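Local coordinates for conserved hypothetical protein (Agrobacterium tumefaciens, PDB 2FEX) that is of unknown function but belongs to the DJ-1/PfpI superfamily and packs as a two-fold symmetric pair in the crystal, at the interface of chains A and B. Residues are numbered along the deposited sequence; one frame, centred on the assembly and turned at random. Chains: chain A/B, conserved hypothetical protein.

Contact 1: the interface of chains A and B. Residues chain A 15, 142, 155-160, 187; chain B 182-183, 186-187.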
loop_
_atom_site.group_PDB
_atom_site.type_symbol
_atom_site.label_atom_id
_atom_site.label_comp_id
_atom_site.label_asym_id
_atom_site.label_seq_id
_atom_site.Cartn_x
_atom_site.Cartn_y
_atom_site.Cartn_z
ATOM N N TRP A 15 -3.358 -1.532 -0.703
ATOM C CA TRP A 15 -2.903 -0.182 -1.118
ATOM C C TRP A 15 -3.721 0.945 -0.437
ATOM O O TRP A 15 -3.398 2.125 -0.610
ATOM C CB TRP A 15 -3.026 -0.024 -2.636
ATOM C CG TRP A 15 -4.425 0.028 -3.140
ATOM C CD1 TRP A 15 -5.170 1.166 -3.372
ATOM C CD2 TRP A 15 -5.226 -1.078 -3.541
ATOM N NE1 TRP A 15 -6.432 0.813 -3.856
ATOM C CE2 TRP A 15 -6.496 -0.552 -3.962
ATOM C CE3 TRP A 15 -5.041 -2.462 -3.542
ATOM C CZ2 TRP A 15 -7.542 -1.383 -4.381
ATOM C CZ3 TRP A 15 -6.102 -3.297 -3.963
ATOM C CH2 TRP A 15 -7.323 -2.740 -4.412
ATOM N N PRO A 142 -13.069 12.541 -8.431
ATOM C CA PRO A 142 -12.030 11.528 -8.178
ATOM C C PRO A 142 -11.365 11.589 -6.809
ATOM O O PRO A 142 -10.822 10.573 -6.367
ATOM C CB PRO A 142 -10.974 11.775 -9.281
ATOM C CG PRO A 142 -11.208 13.235 -9.689
ATOM C CD PRO A 142 -12.652 13.534 -9.448
ATOM N N GLY A 155 -11.633 3.550 -3.919
ATOM C CA GLY A 155 -10.401 2.778 -3.826
ATOM C C GLY A 155 -9.299 3.329 -4.725
ATOM O O GLY A 155 -8.124 3.100 -4.450
ATOM N N SER A 156 -9.689 4.051 -5.784
ATOM C CA SER A 156 -8.706 4.676 -6.691
ATOM C C SER A 156 -8.021 5.937 -6.111
ATOM O O SER A 156 -7.170 6.551 -6.800
ATOM C CB SER A 156 -9.436 5.083 -7.989
ATOM O OG SER A 156 -10.599 5.860 -7.649
ATOM N N ALA A 157 -8.420 6.360 -4.899
ATOM C CA ALA A 157 -7.927 7.654 -4.365
ATOM C C ALA A 157 -7.196 7.477 -3.010
ATOM O O ALA A 157 -7.526 8.196 -2.053
ATOM C CB ALA A 157 -9.101 8.647 -4.198
ATOM N N PRO A 158 -6.201 6.577 -2.953
ATOM C CA PRO A 158 -5.533 6.400 -1.661
ATOM C C PRO A 158 -4.758 7.629 -1.185
ATOM O O PRO A 158 -4.592 7.818 0.030
ATOM C CB PRO A 158 -4.579 5.207 -1.920
ATOM C CG PRO A 158 -4.251 5.274 -3.414
ATOM C CD PRO A 158 -5.597 5.730 -4.018
ATOM N N VAL A 159 -4.236 8.426 -2.122
ATOM C CA VAL A 159 -3.416 9.578 -1.709
ATOM C C VAL A 159 -4.289 10.649 -1.062
ATOM O O VAL A 159 -3.987 11.114 0.024
ATOM C CB VAL A 159 -2.593 10.135 -2.871
ATOM C CG1 VAL A 159 -1.719 11.295 -2.319
ATOM C CG2 VAL A 159 -1.748 8.972 -3.466
ATOM N N SER A 160 -5.368 11.070 -1.736
ATOM C CA SER A 160 -6.203 12.118 -1.174
ATOM C C SER A 160 -6.948 11.615 0.090
ATOM O O SER A 160 -7.238 12.410 0.973
ATOM C CB SER A 160 -7.169 12.702 -2.195
ATOM O OG SER A 160 -7.980 11.685 -2.773
ATOM N N HIS A 187 1.860 10.221 -12.946
ATOM C CA HIS A 187 0.605 10.226 -13.718
ATOM C C HIS A 187 0.540 11.401 -14.714
ATOM O O HIS A 187 -0.423 11.535 -15.477
ATOM C CB HIS A 187 -0.589 10.200 -12.779
ATOM C CG HIS A 187 -0.597 9.021 -11.857
ATOM N ND1 HIS A 187 -0.878 7.731 -12.286
ATOM C CD2 HIS A 187 -0.350 8.931 -10.540
ATOM C CE1 HIS A 187 -0.794 6.909 -11.261
ATOM N NE2 HIS A 187 -0.502 7.616 -10.179
ATOM N N ILE B 182 -6.644 3.240 -12.796
ATOM C CA ILE B 182 -7.671 4.055 -12.098
ATOM C C ILE B 182 -7.029 5.127 -11.200
ATOM O O ILE B 182 -7.717 6.016 -10.709
ATOM C CB ILE B 182 -8.603 3.154 -11.266
ATOM C CG1 ILE B 182 -7.857 2.402 -10.134
ATOM C CG2 ILE B 182 -9.327 2.152 -12.177
ATOM C CD1 ILE B 182 -8.799 1.569 -9.161
ATOM N N PHE B 183 -5.731 4.973 -10.958
ATOM C CA PHE B 183 -4.988 5.785 -9.944
ATOM C C PHE B 183 -4.560 7.176 -10.354
ATOM O O PHE B 183 -4.170 8.002 -9.519
ATOM C CB PHE B 183 -3.821 4.957 -9.393
ATOM C CG PHE B 183 -4.304 3.757 -8.656
ATOM C CD1 PHE B 183 -4.821 3.916 -7.335
ATOM C CD2 PHE B 183 -4.367 2.507 -9.268
ATOM C CE1 PHE B 183 -5.309 2.800 -6.616
ATOM C CE2 PHE B 183 -4.897 1.404 -8.586
ATOM C CZ PHE B 183 -5.364 1.564 -7.227
ATOM N N GLU B 186 -7.086 10.942 -9.443
ATOM C CA GLU B 186 -7.071 11.810 -8.254
ATOM C C GLU B 186 -5.904 12.826 -8.308
ATOM O O GLU B 186 -5.814 13.699 -7.431
ATOM C CB GLU B 186 -7.015 11.025 -6.928
ATOM C CG GLU B 186 -5.692 10.265 -6.737
ATOM C CD GLU B 186 -5.490 9.826 -5.275
ATOM O OE1 GLU B 186 -6.008 10.518 -4.400
ATOM O OE2 GLU B 186 -4.836 8.809 -5.018
ATOM N N HIS B 187 -5.078 12.706 -9.348
ATOM C CA HIS B 187 -3.930 13.619 -9.528
ATOM C C HIS B 187 -4.141 14.671 -10.611
ATOM O O HIS B 187 -3.277 15.526 -10.827
ATOM C CB HIS B 187 -2.611 12.847 -9.685
ATOM C CG HIS B 187 -2.316 11.953 -8.522
ATOM N ND1 HIS B 187 -1.921 12.441 -7.292
ATOM C CD2 HIS B 187 -2.390 10.610 -8.396
ATOM C CE1 HIS B 187 -1.761 11.425 -6.458
ATOM N NE2 HIS B 187 -2.047 10.301 -7.102
HETATM O O HOH W 1 -7.543 8.178 -8.912
#
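B:Glu186 starts in the crowded position, CG between its backbone N and carbonyl carbon (chi1 67°), and then runs extended. This carries its carboxylate to the first turn of helix 158-168 of chain A. B:Phe183 has CG anti to its carbonyl carbon (chi1 -64°), which points its ring at A:Trp15. Both carboxylate oxygens cap the helix start. OE2 of B:Glu186 takes the N-H of A:Val159 at 3.0 Å on its syn lone pair. OE1 of B:Glu186 takes the N-H of A:Ser160 at 2.8 Å, also syn. The hydroxyl OG of A:Ser160 reaches the same OE1 nearly along its C-O axis, so two donors grip that oxygen. The helix end may favour a charged carboxylate.

The B:Phe183 ring meets A:Trp15 edge to face, with its CE1-CZ edge over the five-membered ring and the planes at 89°. NE1 of A:Trp15 gives a hydrogen bond to O of A:Gly155 at 2.9 Å. The oxygen lies in the indole plane, but the N-H comes from above the carbonyl plane, not along a lone pair. CD1 of B:Ile182 packs on CB of A:Ser156. Water 1 links O of A:Ser156, O of B:Ile182 and the backbone N of B:Glu186. The two copies of His187 approach obliquely across the two-fold axis, CD2 of A:His187 being 3.4 Å from CD2 of B:His187. A:Val159 CG2 touches the in-plane edge of the B:His187 ring. The site docks the C-terminal 3-10 helix 181-187 of one chain onto the helix start of the other, and so would tie the chains of the deposited assembly together near their C-terminal ends.

Contact 2: the interface of chains A and B. Residues chain A 8, 34, 48-51; chain B 8, 12, 34, 48-51.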
loop_
_atom_site.group_PDB
_atom_site.type_symbol
_atom_site.label_atom_id
_atom_site.label_comp_id
_atom_site.label_asym_id
_atom_site.label_seq_id
_atom_site.Cartn_x
_atom_site.Cartn_y
_atom_site.Cartn_z
ATOM N N LEU A 8 -8.608 -3.400 10.026
ATOM C CA LEU A 8 -8.353 -4.410 8.982
ATOM C C LEU A 8 -9.411 -5.493 8.996
ATOM O O LEU A 8 -10.252 -5.600 9.928
ATOM C CB LEU A 8 -6.972 -5.083 9.263
ATOM C CG LEU A 8 -5.760 -4.114 9.298
ATOM C CD1 LEU A 8 -4.452 -4.899 9.663
ATOM C CD2 LEU A 8 -5.595 -3.259 7.946
ATOM N N HIS A 34 -3.573 -1.318 14.819
ATOM C CA HIS A 34 -4.255 -2.128 13.829
ATOM C C HIS A 34 -5.171 -3.104 14.576
ATOM O O HIS A 34 -4.753 -3.724 15.567
ATOM C CB HIS A 34 -3.254 -2.932 12.959
ATOM C CG HIS A 34 -2.631 -2.081 11.895
ATOM N ND1 HIS A 34 -1.364 -1.561 12.044
ATOM C CD2 HIS A 34 -3.090 -1.662 10.693
ATOM C CE1 HIS A 34 -1.076 -0.829 10.978
ATOM N NE2 HIS A 34 -2.102 -0.871 10.137
ATOM N N LEU A 48 -0.386 -10.660 2.506
ATOM C CA LEU A 48 0.305 -10.382 3.796
ATOM C C LEU A 48 -0.466 -11.078 4.935
ATOM O O LEU A 48 -1.657 -10.806 5.116
ATOM C CB LEU A 48 0.312 -8.874 4.136
ATOM C CG LEU A 48 1.092 -7.976 3.174
ATOM C CD1 LEU A 48 0.820 -6.526 3.617
ATOM C CD2 LEU A 48 2.623 -8.311 3.199
ATOM N N LYS A 49 0.257 -11.837 5.774
ATOM C CA LYS A 49 -0.365 -12.414 7.002
ATOM C C LYS A 49 -0.104 -11.456 8.170
ATOM O O LYS A 49 1.008 -11.362 8.680
ATOM C CB LYS A 49 0.234 -13.818 7.282
ATOM C CG LYS A 49 0.127 -14.826 6.115
ATOM C CD LYS A 49 -1.180 -14.774 5.403
ATOM C CE LYS A 49 -1.268 -15.927 4.364
ATOM N NZ LYS A 49 -0.412 -15.652 3.142
ATOM N N VAL A 50 -1.122 -10.665 8.517
ATOM C CA VAL A 50 -0.957 -9.595 9.488
ATOM C C VAL A 50 -1.514 -9.968 10.862
ATOM O O VAL A 50 -2.699 -10.387 10.968
ATOM C CB VAL A 50 -1.693 -8.342 8.990
ATOM C CG1 VAL A 50 -1.503 -7.216 10.018
ATOM C CG2 VAL A 50 -1.129 -7.962 7.552
ATOM N N THR A 51 -0.680 -9.827 11.893
ATOM C CA THR A 51 -1.170 -10.015 13.273
ATOM C C THR A 51 -1.485 -8.589 13.757
ATOM O O THR A 51 -0.579 -7.738 13.879
ATOM C CB THR A 51 -0.049 -10.637 14.124
ATOM O OG1 THR A 51 0.156 -11.977 13.681
ATOM C CG2 THR A 51 -0.488 -10.630 15.602
ATOM N N LEU B 8 10.340 -8.694 1.808
ATOM C CA LEU B 8 10.053 -7.695 2.868
ATOM C C LEU B 8 11.258 -7.529 3.790
ATOM O O LEU B 8 12.223 -8.337 3.772
ATOM C CB LEU B 8 8.820 -8.168 3.739
ATOM C CG LEU B 8 7.521 -8.345 2.906
ATOM C CD1 LEU B 8 6.384 -8.913 3.813
ATOM C CD2 LEU B 8 7.121 -7.050 2.174
ATOM N N PHE B 12 9.595 -1.947 6.102
ATOM C CA PHE B 12 9.304 -1.854 4.645
ATOM C C PHE B 12 8.226 -0.791 4.378
ATOM O O PHE B 12 7.351 -0.492 5.250
ATOM C CB PHE B 12 8.942 -3.181 3.991
ATOM C CG PHE B 12 7.546 -3.715 4.344
ATOM C CD1 PHE B 12 6.453 -3.426 3.518
ATOM C CD2 PHE B 12 7.388 -4.606 5.412
ATOM C CE1 PHE B 12 5.113 -4.019 3.773
ATOM C CE2 PHE B 12 6.120 -5.181 5.690
ATOM C CZ PHE B 12 4.987 -4.878 4.878
ATOM N N HIS B 34 5.964 -14.181 0.330
ATOM C CA HIS B 34 6.635 -13.123 1.073
ATOM C C HIS B 34 7.793 -13.713 1.841
ATOM O O HIS B 34 7.707 -14.828 2.408
ATOM C CB HIS B 34 5.654 -12.431 2.049
ATOM C CG HIS B 34 4.678 -11.539 1.358
ATOM N ND1 HIS B 34 3.360 -11.905 1.150
ATOM C CD2 HIS B 34 4.826 -10.293 0.870
ATOM C CE1 HIS B 34 2.749 -10.918 0.517
ATOM N NE2 HIS B 34 3.598 -9.909 0.380
ATOM N N LEU B 48 2.367 -2.617 10.441
ATOM C CA LEU B 48 1.777 -3.929 10.203
ATOM C C LEU B 48 2.800 -4.967 10.620
ATOM O O LEU B 48 3.945 -4.959 10.119
ATOM C CB LEU B 48 1.521 -4.158 8.705
ATOM C CG LEU B 48 0.409 -3.408 8.030
ATOM C CD1 LEU B 48 0.447 -3.821 6.479
ATOM C CD2 LEU B 48 -0.994 -3.751 8.605
ATOM N N LYS B 49 2.368 -5.905 11.452
ATOM C CA LYS B 49 3.249 -7.036 11.833
ATOM C C LYS B 49 2.927 -8.183 10.841
ATOM O O LYS B 49 1.809 -8.728 10.868
ATOM C CB LYS B 49 2.959 -7.453 13.269
ATOM C CG LYS B 49 3.665 -8.832 13.573
ATOM C CD LYS B 49 3.940 -8.907 14.996
ATOM C CE LYS B 49 5.297 -8.284 15.195
ATOM N NZ LYS B 49 5.754 -8.840 16.452
ATOM N N VAL B 50 3.914 -8.534 9.996
ATOM C CA VAL B 50 3.686 -9.462 8.933
ATOM C C VAL B 50 4.559 -10.720 9.138
ATOM O O VAL B 50 5.779 -10.626 9.421
ATOM C CB VAL B 50 4.132 -8.827 7.598
ATOM C CG1 VAL B 50 3.969 -9.838 6.476
ATOM C CG2 VAL B 50 3.257 -7.553 7.284
ATOM N N THR B 51 3.937 -11.881 9.014
ATOM C CA THR B 51 4.698 -13.129 9.098
ATOM C C THR B 51 4.920 -13.613 7.686
ATOM O O THR B 51 3.946 -13.848 6.979
ATOM C CB THR B 51 3.872 -14.176 9.871
ATOM O OG1 THR B 51 3.676 -13.651 11.195
ATOM C CG2 THR B 51 4.695 -15.463 9.991
HETATM O O HOH W 2 2.842 -12.699 4.655
HETATM O O HOH W 3 -0.075 -5.203 12.840
HETATM O O HOH W 4 1.286 -12.448 11.255
#
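Strands 49-51 of the two chains pair antiparallel about the two-fold axis, A:Val50 facing B:Val50, and form a short intermolecular beta ribbon between DJ-1/PfpI family subunits. The N-H of B:Thr51 meets O of A:Lys49 at 3.0 Å, in the carbonyl plane. The twin bond, from N of A:Thr51 to O of B:Lys49, is 2.9 Å and lies nearly along the C=O axis.

Waters extend the ribbon at both ends. Water 2 joins N of A:Lys49 to O of B:Thr51, and water 3 does the same for N of B:Lys49 and O of A:Thr51. Water 4 lies between the two threonine hydroxyls, 2.7 Å from OG1 of A:Thr51 and 2.7 Å from OG1 of B:Thr51. It also meets O of A:Lys49.

Each Leu48 reaches over to the partner's His34. CG of A:Leu48 is anti to its carbonyl carbon (chi1 -64°), and chi2 is near 180° in both copies. The methyl CD2 of B:Leu48 sits over one face of the A:His34 imidazole, offset toward the rim and 3.4 Å from NE2 of A:His34. In the twin, CD2 of A:Leu48 covers a face of B:His34 in the same way. The two leucine chains cross at about a right angle near the axis, CD1 of A:Leu48 being 4.0 Å from CD1 of B:Leu48. CG1 of A:Val50, anti to its backbone N, packs against CD2 of B:Leu48 at 3.8 Å. CD1 of A:Leu8 touches that same methyl. The lysines differ from the first torsion: CG is anti to the carbonyl carbon in A:Lys49 but anti to the backbone N in B:Lys49 (chi1 168°). CG of A:Lys49 thus lies near O of B:Thr51, and CG of B:Lys49 near CB of A:Thr51. CB of B:Lys49 is 3.6 Å from O of A:Thr51.

Contact 1 and contact 2 lie in one interface of chains A and B, their C-alpha centres about 23 Å apart. They share no residue. Contact 1 uses the C-terminal 3-10 helix 181-187 and the start of helix 158-168, while contact 2 uses strand 49-51, the preceding Leu48 and His34 of strand 31-36. The two-fold axis passes through both, between the Val50 pair of contact 2 and between the His187 pair of contact 1. The glutamate grip of contact 1 recurs with the chains exchanged. Holding the subunits at separate places should limit rocking. The structure alone does not show whether this pair is the form in solution.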